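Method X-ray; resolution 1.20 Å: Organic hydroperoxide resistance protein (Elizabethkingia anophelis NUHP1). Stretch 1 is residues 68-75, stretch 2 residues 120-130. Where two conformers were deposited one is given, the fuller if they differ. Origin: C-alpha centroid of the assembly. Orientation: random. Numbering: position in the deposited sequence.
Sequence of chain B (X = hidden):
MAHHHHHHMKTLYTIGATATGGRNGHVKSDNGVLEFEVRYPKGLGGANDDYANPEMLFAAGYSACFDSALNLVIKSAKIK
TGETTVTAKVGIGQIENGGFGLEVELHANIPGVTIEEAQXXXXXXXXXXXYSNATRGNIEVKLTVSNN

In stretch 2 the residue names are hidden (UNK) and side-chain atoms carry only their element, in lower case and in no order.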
ATOM      1  N   SER B  68      -1.874 -11.241  -7.798  1.00  8.01           N
ATOM      2  CA  SER B  68      -2.215 -12.400  -6.977  1.00  9.23           C
ATOM      3  C   SER B  68      -3.700 -12.738  -7.096  1.00  8.26           C
ATOM      4  O   SER B  68      -4.078 -13.905  -7.299  1.00  8.71           O
ATOM      5  CB  SER B  68      -1.854 -12.102  -5.524  1.00 10.47           C
ATOM      6  OG  SER B  68      -2.201 -13.210  -4.722  1.00 11.19           O
ATOM      7  N   ALA B  69      -4.563 -11.725  -7.025  1.00  8.12           N
ATOM      8  CA  ALA B  69      -6.004 -11.939  -7.145  1.00  8.58           C
ATOM      9  C   ALA B  69      -6.348 -12.474  -8.525  1.00  8.28           C
ATOM     10  O   ALA B  69      -7.154 -13.400  -8.662  1.00  8.60           O
ATOM     11  CB  ALA B  69      -6.733 -10.613  -6.892  1.00  8.60           C
ATOM     12  N   LEU B  70      -5.722 -11.925  -9.573  1.00  8.09           N
ATOM     13  CA  LEU B  70      -5.947 -12.385 -10.940  1.00  8.35           C
ATOM     14  C   LEU B  70      -5.582 -13.858 -11.084  1.00  7.74           C
ATOM     15  O   LEU B  70      -6.313 -14.628 -11.714  1.00  8.37           O
ATOM     16  CB  LEU B  70      -5.125 -11.483 -11.855  1.00  8.14           C
ATOM     17  CG  LEU B  70      -5.229 -11.817 -13.343  1.00  9.48           C
ATOM     18  CD1 LEU B  70      -6.663 -11.730 -13.833  1.00 11.19           C
ATOM     19  CD2 LEU B  70      -4.331 -10.849 -14.089  1.00 10.21           C
ATOM     20  N   ASN B  71      -4.451 -14.272 -10.507  1.00  8.86           N
ATOM     21  CA  ASN B  71      -4.060 -15.674 -10.602  1.00  9.56           C
ATOM     22  C   ASN B  71      -4.988 -16.568  -9.806  1.00  9.31           C
ATOM     23  O   ASN B  71      -5.280 -17.694 -10.248  1.00 10.16           O
ATOM     24  CB  ASN B  71      -2.585 -15.828 -10.265  1.00 10.32           C
ATOM     25  CG  ASN B  71      -1.728 -15.476 -11.442  1.00 11.53           C
ATOM     26  OD1 ASN B  71      -1.327 -16.354 -12.204  1.00 13.76           O
ATOM     27  ND2 ASN B  71      -1.556 -14.200 -11.698  1.00 12.04           N
ATOM     28  N   LEU B  72      -5.510 -16.099  -8.670  1.00  9.07           N
ATOM     29  CA  LEU B  72      -6.493 -16.908  -7.953  1.00 10.07           C
ATOM     30  C   LEU B  72      -7.748 -17.117  -8.796  1.00  9.48           C
ATOM     31  O   LEU B  72      -8.313 -18.226  -8.853  1.00 10.72           O
ATOM     32  CB  LEU B  72      -6.811 -16.232  -6.623  1.00 12.19           C
ATOM     33  CG  LEU B  72      -7.769 -17.017  -5.740  1.00 14.53           C
ATOM     34  CD1 LEU B  72      -7.287 -18.470  -5.449  1.00 17.14           C
ATOM     35  CD2 LEU B  72      -7.965 -16.217  -4.440  1.00 15.52           C
ATOM     36  N   VAL B  73      -8.213 -16.051  -9.440  1.00  9.08           N
ATOM     37  CA  VAL B  73      -9.398 -16.138 -10.293  1.00  9.27           C
ATOM     38  C   VAL B  73      -9.150 -17.094 -11.463  1.00  8.79           C
ATOM     39  O   VAL B  73     -10.000 -17.921 -11.799  1.00 10.04           O
ATOM     40  CB  VAL B  73      -9.789 -14.723 -10.764  1.00 11.21           C
ATOM     41  CG1 VAL B  73     -10.828 -14.751 -11.900  1.00 12.63           C
ATOM     42  CG2 VAL B  73     -10.298 -13.897  -9.599  1.00 11.82           C
ATOM     43  N   ILE B  74      -7.991 -16.982 -12.111  1.00  8.61           N
ATOM     44  CA  ILE B  74      -7.640 -17.878 -13.221  1.00  9.51           C
ATOM     45  C   ILE B  74      -7.644 -19.338 -12.773  1.00  9.77           C
ATOM     46  O   ILE B  74      -8.208 -20.217 -13.450  1.00 10.46           O
ATOM     47  CB  ILE B  74      -6.279 -17.454 -13.808  1.00  9.02           C
ATOM     48  CG1 ILE B  74      -6.428 -16.154 -14.588  1.00  8.94           C
ATOM     49  CG2 ILE B  74      -5.725 -18.573 -14.672  1.00  9.90           C
ATOM     50  CD1 ILE B  74      -5.072 -15.517 -14.963  1.00  9.59           C
ATOM     51  N   LYS B  75      -7.023 -19.624 -11.619  1.00 10.25           N
ATOM     52  CA  LYS B  75      -6.951 -21.009 -11.169  1.00 11.89           C
ATOM     53  C   LYS B  75      -8.323 -21.520 -10.767  1.00 12.03           C
ATOM     54  O   LYS B  75      -8.661 -22.689 -11.037  1.00 12.77           O
ATOM     55  CB  LYS B  75      -5.974 -21.123  -9.993  1.00 14.67           C
ATOM     56  CG  LYS B  75      -4.494 -20.894 -10.357  1.00 18.18           C
ATOM     57  CD  LYS B  75      -3.931 -21.964 -11.313  1.00 22.19           C
ATOM     58  CE  LYS B  75      -2.460 -21.663 -11.724  1.00 24.94           C
ATOM     59  NZ  LYS B  75      -2.054 -22.559 -12.871  1.00 26.59           N
ATOM     60  N   UNK B 120     -13.478 -10.557 -18.376  1.00 11.61           N
ATOM     61  CA  UNK B 120     -14.147 -11.235 -17.265  1.00 12.61           C
ATOM     62  C   UNK B 120     -13.175 -11.487 -16.113  1.00 11.14           C
ATOM     63  O   UNK B 120     -13.532 -11.325 -14.939  1.00 12.14           O
ATOM     64  o   UNK B 120     -16.490 -11.278 -18.837  1.00 21.25           O
ATOM     65  c   UNK B 120     -15.914 -12.388 -18.733  1.00 19.41           C
ATOM     66  o   UNK B 120     -16.261 -13.387 -19.385  1.00 21.12           O
ATOM     67  c   UNK B 120     -14.746 -12.565 -17.754  1.00 15.56           C
ATOM     68  N   UNK B 121     -11.957 -11.903 -16.433  1.00 10.94           N
ATOM     69  CA  UNK B 121     -10.979 -12.213 -15.401  1.00 10.19           C
ATOM     70  C   UNK B 121     -10.615 -10.971 -14.599  1.00 10.40           C
ATOM     71  O   UNK B 121     -10.571 -11.025 -13.357  1.00 10.87           O
ATOM     72  c   UNK B 121      -9.729 -12.852 -16.018  1.00 10.14           C
ATOM     73  c   UNK B 121      -8.752 -14.620 -17.477  1.00 12.13           C
ATOM     74  c   UNK B 121     -10.187 -15.274 -15.477  1.00 12.10           C
ATOM     75  c   UNK B 121      -9.965 -14.255 -16.596  1.00 11.27           C
ATOM     76  N   UNK B 122     -10.371  -9.828 -15.271  1.00 10.06           N
ATOM     77  CA  UNK B 122      -9.954  -8.665 -14.498  1.00 10.62           C
ATOM     78  C   UNK B 122     -11.112  -8.078 -13.719  1.00 10.76           C
ATOM     79  O   UNK B 122     -10.894  -7.493 -12.661  1.00 11.34           O
ATOM     80  c   UNK B 122      -7.846  -8.066 -15.779  1.00 13.01           C
ATOM     81  c   UNK B 122      -9.845  -5.508 -16.708  1.00 13.28           C
ATOM     82  c   UNK B 122     -10.106  -6.990 -16.470  1.00 12.26           C
ATOM     83  c   UNK B 122      -9.228  -7.582 -15.339  1.00 11.85           C
ATOM     84  N   UNK B 123     -12.342  -8.172 -14.232  1.00 11.58           N
ATOM     85  CA  UNK B 123     -13.496  -7.728 -13.464  1.00 13.06           C
ATOM     86  C   UNK B 123     -13.575  -8.486 -12.136  1.00 12.02           C
ATOM     87  O   UNK B 123     -13.786  -7.877 -11.077  1.00 12.27           O
ATOM     88  o   UNK B 123     -18.247  -7.013 -14.298  1.00 27.66           O
ATOM     89  c   UNK B 123     -17.306  -7.813 -14.472  1.00 25.37           C
ATOM     90  c   UNK B 123     -14.757  -7.913 -14.327  1.00 16.44           C
ATOM     91  o   UNK B 123     -17.345  -8.715 -15.342  1.00 27.00           O
ATOM     92  c   UNK B 123     -16.069  -7.659 -13.585  1.00 20.76           C
ATOM     93  N   UNK B 124     -13.400  -9.820 -12.167  1.00 10.95           N
ATOM     94  CA  UNK B 124     -13.424 -10.584 -10.921  1.00 11.71           C
ATOM     95  C   UNK B 124     -12.229 -10.233 -10.046  1.00 10.59           C
ATOM     96  O   UNK B 124     -12.386 -10.090  -8.827  1.00 11.30           O
ATOM     97  c   UNK B 124     -14.842 -12.556 -11.700  1.00 18.93           C
ATOM     98  c   UNK B 124     -16.245 -14.425 -12.623  1.00 25.63           C
ATOM     99  n   UNK B 124     -16.266 -15.724 -13.371  1.00 28.21           N
ATOM    100  c   UNK B 124     -14.865 -14.020 -12.077  1.00 22.30           C
ATOM    101  c   UNK B 124     -13.479 -12.099 -11.213  1.00 15.09           C
ATOM    102  N   UNK B 125     -11.033 -10.142 -10.634  1.00 10.01           N
ATOM    103  CA  UNK B 125      -9.849  -9.820  -9.846  1.00  9.53           C
ATOM    104  C   UNK B 125     -10.006  -8.498  -9.113  1.00  9.10           C
ATOM    105  O   UNK B 125      -9.543  -8.353  -7.981  1.00  9.73           O
ATOM    106  c   UNK B 125      -8.640  -9.778 -10.760  1.00 10.05           C
ATOM    107  N   UNK B 126     -10.670  -7.522  -9.753  1.00  9.22           N
ATOM    108  CA  UNK B 126     -10.859  -6.208  -9.160  1.00  9.74           C
ATOM    109  C   UNK B 126     -11.807  -6.226  -7.972  1.00 10.98           C
ATOM    110  O   UNK B 126     -11.759  -5.308  -7.146  1.00 11.89           O
ATOM    111  n   UNK B 126     -11.371  -1.585 -10.055  1.00 12.33           N
ATOM    112  c   UNK B 126     -11.161  -3.773 -10.005  1.00 10.55           C
ATOM    113  n   UNK B 126     -10.110  -3.185  -9.326  1.00 10.52           N
ATOM    114  c   UNK B 126     -11.289  -5.246 -10.279  1.00 10.03           C
ATOM    115  c   UNK B 126     -10.273  -1.871  -9.371  1.00 11.52           C
ATOM    116  c   UNK B 126     -11.934  -2.757 -10.481  1.00 11.82           C
ATOM    117  N   UNK B 127     -12.636  -7.268  -7.829  1.00 11.27           N
ATOM    118  CA  UNK B 127     -13.440  -7.458  -6.646  1.00 12.34           C
ATOM    119  C   UNK B 127     -12.722  -8.280  -5.587  1.00 11.50           C
ATOM    120  O   UNK B 127     -13.093  -8.197  -4.414  1.00 12.22           O
ATOM    121  c   UNK B 127     -14.781  -8.109  -7.017  1.00 15.17           C
ATOM    122  c   UNK B 127     -15.993  -5.824  -7.332  1.00 18.91           C
ATOM    123  n   UNK B 127     -15.794  -4.774  -8.138  1.00 18.25           N
ATOM    124  c   UNK B 127     -15.636  -7.228  -7.943  1.00 16.92           C
ATOM    125  o   UNK B 127     -16.397  -5.690  -6.135  1.00 21.40           O
ATOM    126  N   UNK B 128     -11.718  -9.074  -5.961  1.00 11.45           N
ATOM    127  CA  UNK B 128     -11.013  -9.927  -5.005  1.00 11.25           C
ATOM    128  C   UNK B 128      -9.915  -9.159  -4.284  1.00 10.45           C
ATOM    129  O   UNK B 128      -9.777  -9.277  -3.066  1.00 11.03           O
ATOM    130  c   UNK B 128     -10.450 -11.156  -5.757  1.00 10.98           C
ATOM    131  c   UNK B 128     -11.587 -12.039  -6.236  1.00 12.27           C
ATOM    132  c   UNK B 128      -9.472 -11.957  -4.886  1.00 12.16           C
ATOM    133  N   UNK B 129      -9.139  -8.379  -5.034  0.70 10.19           N
ATOM    134  CA  UNK B 129      -7.973  -7.638  -4.546  0.70 10.17           C
ATOM    135  C   UNK B 129      -8.319  -6.697  -3.386  0.70  8.87           C
ATOM    136  O   UNK B 129      -9.091  -5.736  -3.580  0.70  8.58           O
ATOM    137  s   UNK B 129      -6.113  -5.697  -5.416  0.70 11.54           S
ATOM    138  c   UNK B 129      -7.438  -6.839  -5.736  0.70 12.19           C
ATOM    139  N   UNK B 130      -7.713  -6.867  -2.211  1.00  7.98           N
ATOM    140  CA  UNK B 130      -8.014  -5.914  -1.126  1.00  7.91           C
ATOM    141  C   UNK B 130      -7.656  -4.474  -1.413  1.00  6.95           C
ATOM    142  O   UNK B 130      -8.339  -3.592  -0.877  1.00  7.89           O
ATOM    143  c   UNK B 130      -7.126  -8.092  -1.693  1.00  9.33           C
ATOM    144  c   UNK B 130      -7.217  -6.463   0.068  1.00  9.48           C
ATOM    145  c   UNK B 130      -7.254  -7.924  -0.177  1.00 10.07           C
TER

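Position 120 carries two carbons, the second holding two oxygens, and its side chain makes no contact with stretch 1: a short carboxylate, Asp120. Position 121 has four carbons forked at the second. Its CB lies 3.9 Å from CD1 of Leu70, and one fork tip lies 3.7 Å from CG1 of Val73 and 4.0 Å from CG1 of Ile74. The fork at the second carbon makes it Leu121, and that tip is CD2.

Position 122 also has four carbons, but the fork is at the first and one arm is two carbons long. Its CA-to-CB bond points away, yet the one-carbon arm lies 4.3 Å from CD1 of Leu70. A fork at the first carbon with one longer arm defines Ile122, and the short arm is CG2. At position 123 three carbons end in two oxygens, out of reach of stretch 1; this is Glu123.

Position 124 is an unbranched run of four carbons ending in nitrogen. Its CB makes the closest contact, 3.8 Å from CG1 of Val73, while the chain end leads away: Lys124. Position 125 has a single carbon, its CB, 3.8 Å from CA of Leu70; the CA atoms of 125 and Leu70 are 4.8 Å apart, a spacing that leaves the backbones very close here. One carbon means Ala125.

Position 126 shows one carbon followed by a five-membered ring of three carbons and two nitrogens; its CA-to-CB bond points away from stretch 1, and the side chain makes no contact there. The imidazole identifies His126. Position 127 has three carbons, the third bearing one oxygen and one nitrogen, and makes no contact with stretch 1; the terminal amide gives Gln127.

Position 128 is one carbon carrying two more. One methyl reaches 3.7 Å from Ala69 CB, the other 4.1 Å from Val73 CG2; the symmetric fork gives Val128, with CG1 and CG2 respectively. Position 129 has one carbon then sulfur, and its CB is 4.0 Å from CB of Ala69: this is Cys129. It is the first residue to leave helical phi/psi, although its N still donates a hydrogen bond to O of Ala125 at 3.0 Å. Position 130 has three carbons closing a ring onto the backbone N, with no contact to stretch 1: Pro130.

The contact is apolar packing between helices whose axes approach to 8.2 Å at 122°, burying 443 Å² with no hydrogen bond across it. Val73 is a knob in the hole formed by Leu121, Lys124, Ala125 and Val128. CB of Ala69 lies 4.4 Å from CB of Ala125, both residues being small, consistent with the close approach. Leu70 and Ile74 extend the packing against Leu121.

Stretch 2 120-130: DLIEKAHQVCP
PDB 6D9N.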